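Local coordinates for mandelate racemase/muconate lactonizing enzyme-like protein (PDB 3RCY), which probably catalyses a magnesium-dependent reaction on a carboxylate substrate, as in other mandelate racemase-like members of the enolase superfamily, at residues Arg61-Glu66 / Ser96-Ala101; Ala101-Leu106 / Gly290-Lys295; Phe214-Ala219 / Val243-Gln248. All coordinates share one frame; numbering follows the deposited sequence.

Overall arrangement
Interactions 1 and 2 follow one another along helix 89-110 of the N-terminal capping domain, share Ala101 and have centres about 10 Å apart. Glu99 links them: its OE1 lies 2.8 Å from Ile291 N and its OE2 2.9 Å from Trp292 N, probable hydrogen bonds that reach the barrel domain. Interaction 1 is internal to the capping domain, whereas interaction 2 joins it to the barrel. Interaction 3 belongs to the barrel alone, in the chain between the halves of interaction 2, with centres about 33 Å apart. It includes Val243, which touches a bound ribose; Glu235 and Glu261 bind the magnesium ion of the same barrel domain.

Interaction 1. Residues Arg61-Glu66 / Ser96-Ala101; sequences RHMEGE and SGLEIA
Beside the Met63-Leu98 contact lies the His62 imidazole, with Arg61 CG 3.7 Å above one face of the His62 ring, offset toward the rim, and NE2 hydrogen-bonded to Ser81 OG. The packing belongs to the alpha+beta capping domain of the enolase superfamily, where helices 48-63 and 89-110 pack together beside a three-stranded antiparallel sheet. Met63 CG stands beside the backbone N (chi1 -54°), and a bend at chi3 (74°) brings the methyl end against the other helix. Met63 CE rests on Leu98 CB at 3.6 Å. The sulfur lies alongside the leucine branch, with Met63 SD 3.7 Å from Leu98 CD1, and the two side chains meet at a slant. Met63 CE also approaches the backbone, 4.3 Å from Glu99 N, but the Glu99 carboxylate leads away to the backbone N atoms of Ile291 and Trp292. Met74, Phe95 and Cys102 pack around Met63, and Val27 and Leu29 of strand 24-31 touch Leu98. Beyond Met63 the chain reverses in a type II turn, closed by the bond from Glu66 N to Met63 O at 2.9 Å.

Interaction 2. Residues Ala101-Leu106 / Gly290-Lys295; sequences ACWDIL and GIWEMK
This is a buried hydrophobic contact across the interface between the N-terminal capping domain and the barrel, in which Trp103 of helix 89-110 meets Ile291 and Trp292 at the start of helix 290-302. The indole of Trp103 is covered on one face by Ile291, whose CB sits 4.2 Å from the centroid of the Trp103 five-membered ring, a CH-pi contact 28° off the normal. Ile291 CD1 reaches back to Trp103 CB at 3.9 Å. On the opposite face Leu106 CD1 lies 4.0 Å above the Trp103 ring plane, toward the rim. Helix 290-302 is part of the barrel, following strand 280-281 and preceding strand 307-308 in the chain. The chi1 of Trp292, -163°, swings CG away from the backbone N and carries the indole to the benzo end of Trp103. The two six-membered rings are tilted by only 25° but strongly offset, with little overlap; Trp103 CZ2 is 3.4 Å from Trp292 CE3. With an alanine at Trp103, Ile291 and Trp292 would probably lose the indole they rest on and a gap would open between the domains. Trp292 NE1 is hydrogen-bonded to Glu72 OE2, and Leu118 of a neighbouring subunit packs on Trp292.

Interaction 3. Residues Phe214-Ala219 / Val243-Gln248; sequences FTTAGA and VGAMAQ
Thr216 has its OG1 beside the backbone N (chi1 -49°) and its CG2 anti to the backbone N, which presents both branches of the side chain to helix 243-252. Gln248 answers with a chain extended beyond CG (chi2 177°), carrying its amide to where a water can join OE1 to the threonine hydroxyl. The hydroxyl branch comes against Ala245, with Thr216 OG1 3.4 Å from Ala245 CB. The methyl branch lies against both residues: Thr216 CG2 is 3.6 Å from Ala245 O and 3.7 Å from Gln248 CB. The threonine and glutamine side chains cross at about a right angle. No direct hydrogen bond spans the segments; a water does so instead, 2.7 Å from Thr216 OG1 and donating to Gln248 OE1 at 2.6 Å, so the polar ends of both residues are held by the same molecule. The backbones come close here, with Thr216 CA 5.9 Å from Ala245 CA. In the barrel domain, of the modified TIM-barrel type of the enolase superfamily, the two helices are successive, one before and one after strand 233-235, and they meet near their N-terminal ends. Val243, in the first turn of the second helix, touches a bound ribose, while the Ala245 side chain stands about 9 Å from it. Thr215 N-caps the first helix: its OG1 accepts from Gly218 N at 3.0 Å, with an N-H...O angle of 153°. A side chain at Gly218 would be crowded by that same hydroxyl. Val249 packs on Thr216 one residue beyond Gln248, and Asn305 of a neighbouring subunit packs on both Thr216 and Ala245, its ND2 hydrogen-bonded to Phe214 O.

Interaction 1. Residues Arg61-Glu66 / Ser96-Ala101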
ATOM      1  N   ARG A  61      28.032  32.951 -13.975  1.00 14.36           N
ATOM      2  CA  ARG A  61      27.184  32.326 -14.989  1.00 14.33           C
ATOM      3  C   ARG A  61      25.695  32.644 -14.799  1.00 13.96           C
ATOM      4  O   ARG A  61      24.976  32.881 -15.777  1.00 13.74           O
ATOM      5  CB  ARG A  61      27.415  30.806 -15.000  1.00 14.28           C
ATOM      6  CG  ARG A  61      26.906  30.086 -16.252  1.00 14.23           C
ATOM      7  CD  ARG A  61      27.306  28.604 -16.259  1.00 15.04           C
ATOM      8  NE  ARG A  61      28.760  28.413 -16.172  1.00 13.58           N
ATOM      9  CZ  ARG A  61      29.609  28.517 -17.193  1.00 15.63           C
ATOM     10  NH1 ARG A  61      29.177  28.809 -18.416  1.00 13.24           N
ATOM     11  NH2 ARG A  61      30.904  28.324 -16.985  1.00 13.96           N
ATOM     12  N   HIS A  62      25.235  32.654 -13.549  1.00 13.59           N
ATOM     13  CA  HIS A  62      23.785  32.682 -13.280  1.00 13.64           C
ATOM     14  C   HIS A  62      23.284  33.898 -12.517  1.00 13.85           C
ATOM     15  O   HIS A  62      22.082  34.140 -12.477  1.00 14.08           O
ATOM     16  CB  HIS A  62      23.348  31.404 -12.543  1.00 12.97           C
ATOM     17  CG  HIS A  62      23.724  30.141 -13.256  1.00 13.65           C
ATOM     18  ND1 HIS A  62      23.267  29.836 -14.518  1.00 13.10           N
ATOM     19  CD2 HIS A  62      24.526  29.113 -12.888  1.00 13.12           C
ATOM     20  CE1 HIS A  62      23.767  28.675 -14.899  1.00 13.37           C
ATOM     21  NE2 HIS A  62      24.536  28.215 -13.928  1.00 13.16           N
ATOM     22  N   MET A  63      24.185  34.653 -11.897  1.00 14.49           N
ATOM     23  CA  MET A  63      23.746  35.706 -10.970  1.00 14.85           C
ATOM     24  C   MET A  63      24.261  37.114 -11.280  1.00 15.40           C
ATOM     25  O   MET A  63      23.542  38.094 -11.078  1.00 15.29           O
ATOM     26  CB  MET A  63      24.075  35.317  -9.524  1.00 14.72           C
ATOM     27  CG  MET A  63      23.511  33.950  -9.124  1.00 14.56           C
ATOM     28  SD  MET A  63      23.978  33.437  -7.468  1.00 14.42           S
ATOM     29  CE  MET A  63      22.929  34.510  -6.481  1.00 14.89           C
ATOM     30  N   GLU A  64      25.500  37.212 -11.753  1.00 15.99           N
ATOM     31  CA  GLU A  64      26.095  38.511 -12.066  1.00 16.38           C
ATOM     32  C   GLU A  64      25.239  39.251 -13.092  1.00 15.56           C
ATOM     33  O   GLU A  64      24.863  38.685 -14.125  1.00 15.01           O
ATOM     34  CB  GLU A  64      27.533  38.346 -12.572  1.00 17.59           C
ATOM     35  CG  GLU A  64      28.316  39.655 -12.696  1.00 27.66           C
ATOM     36  CD  GLU A  64      29.721  39.452 -13.262  1.00 19.93           C
ATOM     37  OE1 GLU A  64      30.176  38.284 -13.377  1.00 28.47           O
ATOM     38  OE2 GLU A  64      30.376  40.464 -13.597  1.00 28.86           O
ATOM     39  N   GLY A  65      24.913  40.503 -12.782  1.00 15.50           N
ATOM     40  CA  GLY A  65      24.078  41.331 -13.656  1.00 15.96           C
ATOM     41  C   GLY A  65      22.579  41.164 -13.424  1.00 16.32           C
ATOM     42  O   GLY A  65      21.776  41.860 -14.051  1.00 16.65           O
ATOM     43  N   GLU A  66      22.196  40.246 -12.530  1.00 15.72           N
ATOM     44  CA  GLU A  66      20.774  40.000 -12.229  1.00 15.19           C
ATOM     45  C   GLU A  66      20.265  40.879 -11.092  1.00 14.72           C
ATOM     46  O   GLU A  66      21.012  41.214 -10.176  1.00 14.11           O
ATOM     47  CB  GLU A  66      20.540  38.523 -11.862  1.00 15.42           C
ATOM     48  CG  GLU A  66      19.077  38.073 -11.838  1.00 19.00           C
ATOM     49  CD  GLU A  66      18.385  38.258 -13.185  1.00 16.31           C
ATOM     50  OE1 GLU A  66      18.903  37.754 -14.201  1.00 19.59           O
ATOM     51  OE2 GLU A  66      17.329  38.923 -13.229  1.00 19.80           O
ATOM     52  N   SER A  96      23.619  28.674  -2.451  1.00 11.36           N
ATOM     53  CA  SER A  96      22.944  28.991  -1.177  1.00 11.10           C
ATOM     54  C   SER A  96      23.566  30.186  -0.449  1.00 10.91           C
ATOM     55  O   SER A  96      22.854  31.082   0.022  1.00 10.75           O
ATOM     56  CB  SER A  96      22.937  27.776  -0.246  1.00 11.03           C
ATOM     57  OG  SER A  96      22.319  26.652  -0.848  1.00 11.47           O
ATOM     58  N   GLY A  97      24.895  30.186  -0.352  1.00 10.91           N
ATOM     59  CA  GLY A  97      25.624  31.290   0.254  1.00 11.16           C
ATOM     60  C   GLY A  97      25.392  32.596  -0.478  1.00 11.06           C
ATOM     61  O   GLY A  97      25.204  33.635   0.148  1.00 11.10           O
ATOM     62  N   LEU A  98      25.390  32.530  -1.807  1.00 10.69           N
ATOM     63  CA  LEU A  98      25.155  33.704  -2.650  1.00 10.86           C
ATOM     64  C   LEU A  98      23.714  34.217  -2.489  1.00 11.15           C
ATOM     65  O   LEU A  98      23.474  35.430  -2.478  1.00 11.66           O
ATOM     66  CB  LEU A  98      25.458  33.367  -4.112  1.00 10.55           C
ATOM     67  CG  LEU A  98      26.899  32.905  -4.409  1.00  9.68           C
ATOM     68  CD1 LEU A  98      27.007  32.212  -5.770  1.00 10.89           C
ATOM     69  CD2 LEU A  98      27.881  34.071  -4.319  1.00 10.78           C
ATOM     70  N   GLU A  99      22.769  33.286  -2.353  1.00 10.63           N
ATOM     71  CA  GLU A  99      21.350  33.626  -2.153  1.00 11.08           C
ATOM     72  C   GLU A  99      21.129  34.335  -0.809  1.00 10.95           C
ATOM     73  O   GLU A  99      20.350  35.292  -0.715  1.00 10.58           O
ATOM     74  CB  GLU A  99      20.473  32.363  -2.276  1.00 11.10           C
ATOM     75  CG  GLU A  99      18.962  32.619  -2.307  1.00 13.34           C
ATOM     76  CD  GLU A  99      18.253  32.422  -0.964  1.00 11.96           C
ATOM     77  OE1 GLU A  99      18.919  32.465   0.101  1.00 13.71           O
ATOM     78  OE2 GLU A  99      16.995  32.255  -0.970  1.00 13.10           O
ATOM     79  N   ILE A 100      21.822  33.869   0.229  1.00 11.42           N
ATOM     80  CA  ILE A 100      21.753  34.516   1.543  1.00 11.92           C
ATOM     81  C   ILE A 100      22.261  35.966   1.466  1.00 12.78           C
ATOM     82  O   ILE A 100      21.657  36.873   2.052  1.00 12.99           O
ATOM     83  CB  ILE A 100      22.509  33.705   2.631  1.00 12.04           C
ATOM     84  CG1 ILE A 100      21.767  32.390   2.922  1.00 11.19           C
ATOM     85  CG2 ILE A 100      22.659  34.525   3.925  1.00 11.45           C
ATOM     86  CD1 ILE A 100      22.632  31.300   3.599  1.00 12.27           C
ATOM     87  N   ALA A 101      23.357  36.183   0.727  1.00 12.90           N
ATOM     88  CA  ALA A 101      23.872  37.537   0.481  1.00 12.94           C
ATOM     89  C   ALA A 101      22.856  38.410  -0.265  1.00 13.32           C
ATOM     90  O   ALA A 101      22.764  39.613  -0.008  1.00 13.72           O
ATOM     91  CB  ALA A 101      25.202  37.482  -0.284  1.00 12.45           C
TER

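Interaction 2. Residues Ala101-Leu106 / Gly290-Lys295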
ATOM      1  N   ALA A 101      23.357  36.183   0.727  1.00 12.90           N
ATOM      2  CA  ALA A 101      23.872  37.537   0.481  1.00 12.94           C
ATOM      3  C   ALA A 101      22.856  38.410  -0.265  1.00 13.32           C
ATOM      4  O   ALA A 101      22.764  39.613  -0.008  1.00 13.72           O
ATOM      5  CB  ALA A 101      25.202  37.482  -0.284  1.00 12.45           C
ATOM      6  N   CYS A 102      22.100  37.810  -1.188  1.00 13.38           N
ATOM      7  CA  CYS A 102      21.031  38.528  -1.898  1.00 13.42           C
ATOM      8  C   CYS A 102      19.959  39.021  -0.931  1.00 13.57           C
ATOM      9  O   CYS A 102      19.481  40.163  -1.056  1.00 14.03           O
ATOM     10  CB  CYS A 102      20.393  37.666  -2.995  1.00 13.36           C
ATOM     11  SG  CYS A 102      21.474  37.301  -4.404  1.00 16.82           S
ATOM     12  N   TRP A 103      19.590  38.174   0.034  1.00 13.15           N
ATOM     13  CA  TRP A 103      18.620  38.570   1.060  1.00 13.03           C
ATOM     14  C   TRP A 103      19.148  39.688   1.949  1.00 13.12           C
ATOM     15  O   TRP A 103      18.408  40.606   2.293  1.00 13.70           O
ATOM     16  CB  TRP A 103      18.157  37.370   1.893  1.00 12.74           C
ATOM     17  CG  TRP A 103      17.192  36.531   1.124  1.00 13.61           C
ATOM     18  CD1 TRP A 103      17.444  35.342   0.512  1.00 12.86           C
ATOM     19  CD2 TRP A 103      15.830  36.858   0.830  1.00 12.97           C
ATOM     20  NE1 TRP A 103      16.311  34.889  -0.128  1.00 13.13           N
ATOM     21  CE2 TRP A 103      15.305  35.801   0.059  1.00 13.34           C
ATOM     22  CE3 TRP A 103      14.993  37.935   1.165  1.00 13.85           C
ATOM     23  CZ2 TRP A 103      13.982  35.789  -0.394  1.00 12.75           C
ATOM     24  CZ3 TRP A 103      13.672  37.920   0.725  1.00 12.94           C
ATOM     25  CH2 TRP A 103      13.185  36.855  -0.053  1.00 13.87           C
ATOM     26  N   ASP A 104      20.426  39.611   2.312  1.00 12.79           N
ATOM     27  CA  ASP A 104      21.060  40.686   3.066  1.00 13.10           C
ATOM     28  C   ASP A 104      20.943  42.004   2.277  1.00 13.46           C
ATOM     29  O   ASP A 104      20.510  43.023   2.826  1.00 13.65           O
ATOM     30  CB  ASP A 104      22.523  40.328   3.366  1.00 13.08           C
ATOM     31  CG  ASP A 104      23.138  41.183   4.476  1.00 16.47           C
ATOM     32  OD1 ASP A 104      22.390  41.793   5.271  1.00 13.10           O
ATOM     33  OD2 ASP A 104      24.389  41.235   4.555  1.00 13.34           O
ATOM     34  N   ILE A 105      21.299  41.964   0.989  1.00 13.37           N
ATOM     35  CA  ILE A 105      21.122  43.099   0.072  1.00 13.38           C
ATOM     36  C   ILE A 105      19.656  43.584  -0.017  1.00 13.53           C
ATOM     37  O   ILE A 105      19.395  44.778   0.073  1.00 13.25           O
ATOM     38  CB  ILE A 105      21.669  42.779  -1.349  1.00 13.75           C
ATOM     39  CG1 ILE A 105      23.203  42.889  -1.367  1.00 14.12           C
ATOM     40  CG2 ILE A 105      21.067  43.724  -2.403  1.00 14.40           C
ATOM     41  CD1 ILE A 105      23.866  42.108  -2.482  1.00 14.06           C
ATOM     42  N   LEU A 106      18.719  42.651  -0.192  1.00 13.91           N
ATOM     43  CA  LEU A 106      17.302  42.991  -0.329  1.00 14.40           C
ATOM     44  C   LEU A 106      16.773  43.701   0.913  1.00 14.37           C
ATOM     45  O   LEU A 106      16.112  44.734   0.797  1.00 14.62           O
ATOM     46  CB  LEU A 106      16.457  41.751  -0.665  1.00 14.64           C
ATOM     47  CG  LEU A 106      16.655  41.200  -2.087  1.00 14.56           C
ATOM     48  CD1 LEU A 106      16.130  39.767  -2.219  1.00 14.98           C
ATOM     49  CD2 LEU A 106      16.021  42.117  -3.149  1.00 15.38           C
ATOM     50  N   GLY A 290      19.360  27.882   0.227  1.00 12.39           N
ATOM     51  CA  GLY A 290      19.155  29.222   0.771  1.00 12.49           C
ATOM     52  C   GLY A 290      17.814  29.445   1.455  1.00 12.53           C
ATOM     53  O   GLY A 290      17.042  28.504   1.670  1.00 12.01           O
ATOM     54  N   ILE A 291      17.543  30.708   1.783  1.00 12.69           N
ATOM     55  CA  ILE A 291      16.402  31.089   2.626  1.00 12.69           C
ATOM     56  C   ILE A 291      15.053  30.804   1.959  1.00 12.77           C
ATOM     57  O   ILE A 291      14.176  30.201   2.577  1.00 13.20           O
ATOM     58  CB  ILE A 291      16.498  32.579   3.076  1.00 12.79           C
ATOM     59  CG1 ILE A 291      17.729  32.792   3.966  1.00 12.76           C
ATOM     60  CG2 ILE A 291      15.206  33.040   3.795  1.00 12.68           C
ATOM     61  CD1 ILE A 291      18.131  34.260   4.164  1.00 13.46           C
ATOM     62  N   TRP A 292      14.895  31.237   0.709  1.00 12.89           N
ATOM     63  CA  TRP A 292      13.621  31.096  -0.012  1.00 12.96           C
ATOM     64  C   TRP A 292      13.266  29.635  -0.263  1.00 13.00           C
ATOM     65  O   TRP A 292      12.134  29.225  -0.030  1.00 12.87           O
ATOM     66  CB  TRP A 292      13.666  31.864  -1.336  1.00 13.23           C
ATOM     67  CG  TRP A 292      12.323  32.138  -1.970  1.00 13.56           C
ATOM     68  CD1 TRP A 292      11.839  31.602  -3.135  1.00 13.48           C
ATOM     69  CD2 TRP A 292      11.303  33.021  -1.481  1.00 14.21           C
ATOM     70  NE1 TRP A 292      10.578  32.099  -3.399  1.00 14.10           N
ATOM     71  CE2 TRP A 292      10.229  32.975  -2.405  1.00 13.84           C
ATOM     72  CE3 TRP A 292      11.196  33.859  -0.359  1.00 13.85           C
ATOM     73  CZ2 TRP A 292       9.059  33.733  -2.238  1.00 15.08           C
ATOM     74  CZ3 TRP A 292      10.036  34.613  -0.190  1.00 14.75           C
ATOM     75  CH2 TRP A 292       8.977  34.541  -1.129  1.00 14.55           C
ATOM     76  N   GLU A 293      14.236  28.857  -0.742  1.00 12.78           N
ATOM     77  CA  GLU A 293      14.038  27.420  -0.961  1.00 12.68           C
ATOM     78  C   GLU A 293      13.623  26.733   0.350  1.00 12.60           C
ATOM     79  O   GLU A 293      12.718  25.893   0.363  1.00 12.70           O
ATOM     80  CB  GLU A 293      15.313  26.797  -1.564  1.00 12.55           C
ATOM     81  CG  GLU A 293      15.271  25.288  -1.789  1.00 14.77           C
ATOM     82  CD  GLU A 293      14.431  24.855  -2.980  1.00 12.43           C
ATOM     83  OE1 GLU A 293      13.761  25.696  -3.627  1.00 14.77           O
ATOM     84  OE2 GLU A 293      14.452  23.643  -3.274  1.00 14.90           O
ATOM     85  N   MET A 294      14.249  27.127   1.455  1.00 12.36           N
ATOM     86  CA  MET A 294      13.886  26.565   2.755  1.00 12.50           C
ATOM     87  C   MET A 294      12.526  27.034   3.286  1.00 12.31           C
ATOM     88  O   MET A 294      11.902  26.317   4.068  1.00 12.38           O
ATOM     89  CB  MET A 294      15.010  26.758   3.784  1.00 13.07           C
ATOM     90  CG  MET A 294      16.225  25.843   3.523  1.00 10.33           C
ATOM     91  SD  MET A 294      15.762  24.105   3.296  1.00 13.52           S
ATOM     92  CE  MET A 294      15.660  23.953   1.515  1.00  9.67           C
ATOM     93  N   LYS A 295      12.066  28.213   2.852  1.00 11.97           N
ATOM     94  CA  LYS A 295      10.677  28.637   3.108  1.00 11.76           C
ATOM     95  C   LYS A 295       9.683  27.691   2.429  1.00 11.79           C
ATOM     96  O   LYS A 295       8.634  27.349   2.992  1.00 11.64           O
ATOM     97  CB  LYS A 295      10.434  30.094   2.665  1.00 11.72           C
ATOM     98  CG  LYS A 295      10.995  31.169   3.617  1.00 12.89           C
ATOM     99  CD  LYS A 295      10.171  31.314   4.920  1.00 12.03           C
ATOM    100  CE  LYS A 295       8.813  31.984   4.699  1.00 13.43           C
ATOM    101  NZ  LYS A 295       8.150  32.324   6.010  1.00 11.71           N
TER

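Interaction 3. Residues Phe214-Ala219 / Val243-Gln248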
ATOM      1  N   PHE A 214      24.866   4.543  11.470  1.00 12.23           N
ATOM      2  CA  PHE A 214      24.318   3.200  11.654  1.00 12.22           C
ATOM      3  C   PHE A 214      23.536   2.596  10.502  1.00 12.10           C
ATOM      4  O   PHE A 214      22.941   3.294   9.683  1.00 11.34           O
ATOM      5  CB  PHE A 214      23.475   3.169  12.934  1.00 12.32           C
ATOM      6  CG  PHE A 214      24.241   3.598  14.141  1.00 13.48           C
ATOM      7  CD1 PHE A 214      25.357   2.869  14.560  1.00 12.51           C
ATOM      8  CD2 PHE A 214      23.888   4.752  14.833  1.00 12.58           C
ATOM      9  CE1 PHE A 214      26.103   3.276  15.661  1.00 13.69           C
ATOM     10  CE2 PHE A 214      24.628   5.162  15.939  1.00 13.53           C
ATOM     11  CZ  PHE A 214      25.730   4.419  16.355  1.00 12.70           C
ATOM     12  N   THR A 215      23.550   1.269  10.468  1.00 12.57           N
ATOM     13  CA  THR A 215      22.620   0.516   9.647  1.00 12.47           C
ATOM     14  C   THR A 215      21.244   0.738  10.264  1.00 12.25           C
ATOM     15  O   THR A 215      21.140   1.164  11.407  1.00 12.24           O
ATOM     16  CB  THR A 215      22.949  -0.984   9.661  1.00 11.93           C
ATOM     17  OG1 THR A 215      22.955  -1.454  11.010  1.00 14.04           O
ATOM     18  CG2 THR A 215      24.317  -1.233   9.035  1.00 13.87           C
ATOM     19  N   THR A 216      20.198   0.443   9.505  1.00 12.03           N
ATOM     20  CA  THR A 216      18.830   0.520  10.004  1.00 12.10           C
ATOM     21  C   THR A 216      18.689  -0.327  11.267  1.00 12.11           C
ATOM     22  O   THR A 216      18.164   0.132  12.289  1.00 11.59           O
ATOM     23  CB  THR A 216      17.854   0.024   8.926  1.00 12.56           C
ATOM     24  OG1 THR A 216      18.168   0.671   7.686  1.00 13.58           O
ATOM     25  CG2 THR A 216      16.404   0.333   9.308  1.00 13.83           C
ATOM     26  N   ALA A 217      19.185  -1.559  11.185  1.00 12.63           N
ATOM     27  CA  ALA A 217      19.186  -2.499  12.303  1.00 12.92           C
ATOM     28  C   ALA A 217      19.874  -1.908  13.537  1.00 13.55           C
ATOM     29  O   ALA A 217      19.340  -1.968  14.654  1.00 13.73           O
ATOM     30  CB  ALA A 217      19.878  -3.786  11.886  1.00 12.98           C
ATOM     31  N   GLY A 218      21.057  -1.338  13.320  1.00 13.56           N
ATOM     32  CA  GLY A 218      21.846  -0.722  14.381  1.00 13.11           C
ATOM     33  C   GLY A 218      21.173   0.476  15.010  1.00 12.95           C
ATOM     34  O   GLY A 218      21.181   0.620  16.237  1.00 12.92           O
ATOM     35  N   ALA A 219      20.576   1.323  14.172  1.00 12.83           N
ATOM     36  CA  ALA A 219      19.871   2.523  14.630  1.00 12.85           C
ATOM     37  C   ALA A 219      18.666   2.180  15.492  1.00 13.39           C
ATOM     38  O   ALA A 219      18.354   2.894  16.448  1.00 13.63           O
ATOM     39  CB  ALA A 219      19.436   3.377  13.447  1.00 12.35           C
ATOM     40  N   VAL A 243      16.136   7.213   2.057  1.00 11.81           N
ATOM     41  CA  VAL A 243      14.930   7.695   2.724  1.00 11.90           C
ATOM     42  C   VAL A 243      14.139   6.527   3.309  1.00 11.87           C
ATOM     43  O   VAL A 243      13.642   6.614   4.430  1.00 12.01           O
ATOM     44  CB  VAL A 243      14.035   8.523   1.762  1.00 12.49           C
ATOM     45  CG1 VAL A 243      12.779   9.022   2.480  1.00 18.79           C
ATOM     46  CG2 VAL A 243      14.807   9.697   1.197  1.00 18.63           C
ATOM     47  N   GLY A 244      14.039   5.434   2.552  1.00 11.68           N
ATOM     48  CA  GLY A 244      13.318   4.240   3.013  1.00 12.16           C
ATOM     49  C   GLY A 244      13.876   3.663   4.308  1.00 12.15           C
ATOM     50  O   GLY A 244      13.116   3.251   5.202  1.00 11.98           O
ATOM     51  N   ALA A 245      15.204   3.633   4.414  1.00 11.49           N
ATOM     52  CA  ALA A 245      15.863   3.111   5.609  1.00 11.09           C
ATOM     53  C   ALA A 245      15.561   3.981   6.818  1.00 11.19           C
ATOM     54  O   ALA A 245      15.336   3.469   7.907  1.00 11.27           O
ATOM     55  CB  ALA A 245      17.374   2.982   5.393  1.00 10.40           C
ATOM     56  N   MET A 246      15.542   5.300   6.629  1.00 11.08           N
ATOM     57  CA  MET A 246      15.268   6.190   7.750  1.00 11.31           C
ATOM     58  C   MET A 246      13.819   6.092   8.228  1.00 10.97           C
ATOM     59  O   MET A 246      13.557   6.163   9.436  1.00 10.72           O
ATOM     60  CB  MET A 246      15.640   7.640   7.429  1.00 12.23           C
ATOM     61  CG  MET A 246      15.661   8.513   8.686  1.00 13.15           C
ATOM     62  SD  MET A 246      16.195  10.194   8.374  1.00 13.31           S
ATOM     63  CE  MET A 246      17.973   9.936   8.228  1.00 12.82           C
ATOM     64  N   ALA A 247      12.887   5.920   7.290  1.00 10.71           N
ATOM     65  CA  ALA A 247      11.481   5.738   7.645  1.00 11.54           C
ATOM     66  C   ALA A 247      11.287   4.443   8.428  1.00 12.35           C
ATOM     67  O   ALA A 247      10.434   4.382   9.312  1.00 12.44           O
ATOM     68  CB  ALA A 247      10.597   5.761   6.405  1.00 11.03           C
ATOM     69  N   GLN A 248      12.076   3.415   8.100  1.00 13.01           N
ATOM     70  CA  GLN A 248      12.057   2.172   8.870  1.00 13.94           C
ATOM     71  C   GLN A 248      12.459   2.408  10.323  1.00 13.64           C
ATOM     72  O   GLN A 248      11.809   1.887  11.238  1.00 13.05           O
ATOM     73  CB  GLN A 248      12.962   1.117   8.249  1.00 15.13           C
ATOM     74  CG  GLN A 248      12.389   0.425   7.025  1.00 21.56           C
ATOM     75  CD  GLN A 248      13.374  -0.559   6.431  1.00 16.87           C
ATOM     76  OE1 GLN A 248      14.336  -0.174   5.758  1.00 21.73           O
ATOM     77  NE2 GLN A 248      13.147  -1.843   6.687  1.00 22.47           N
TER
HETATM   78  O   HOH W   1      16.873  -0.816   5.888  1.00 11.60           O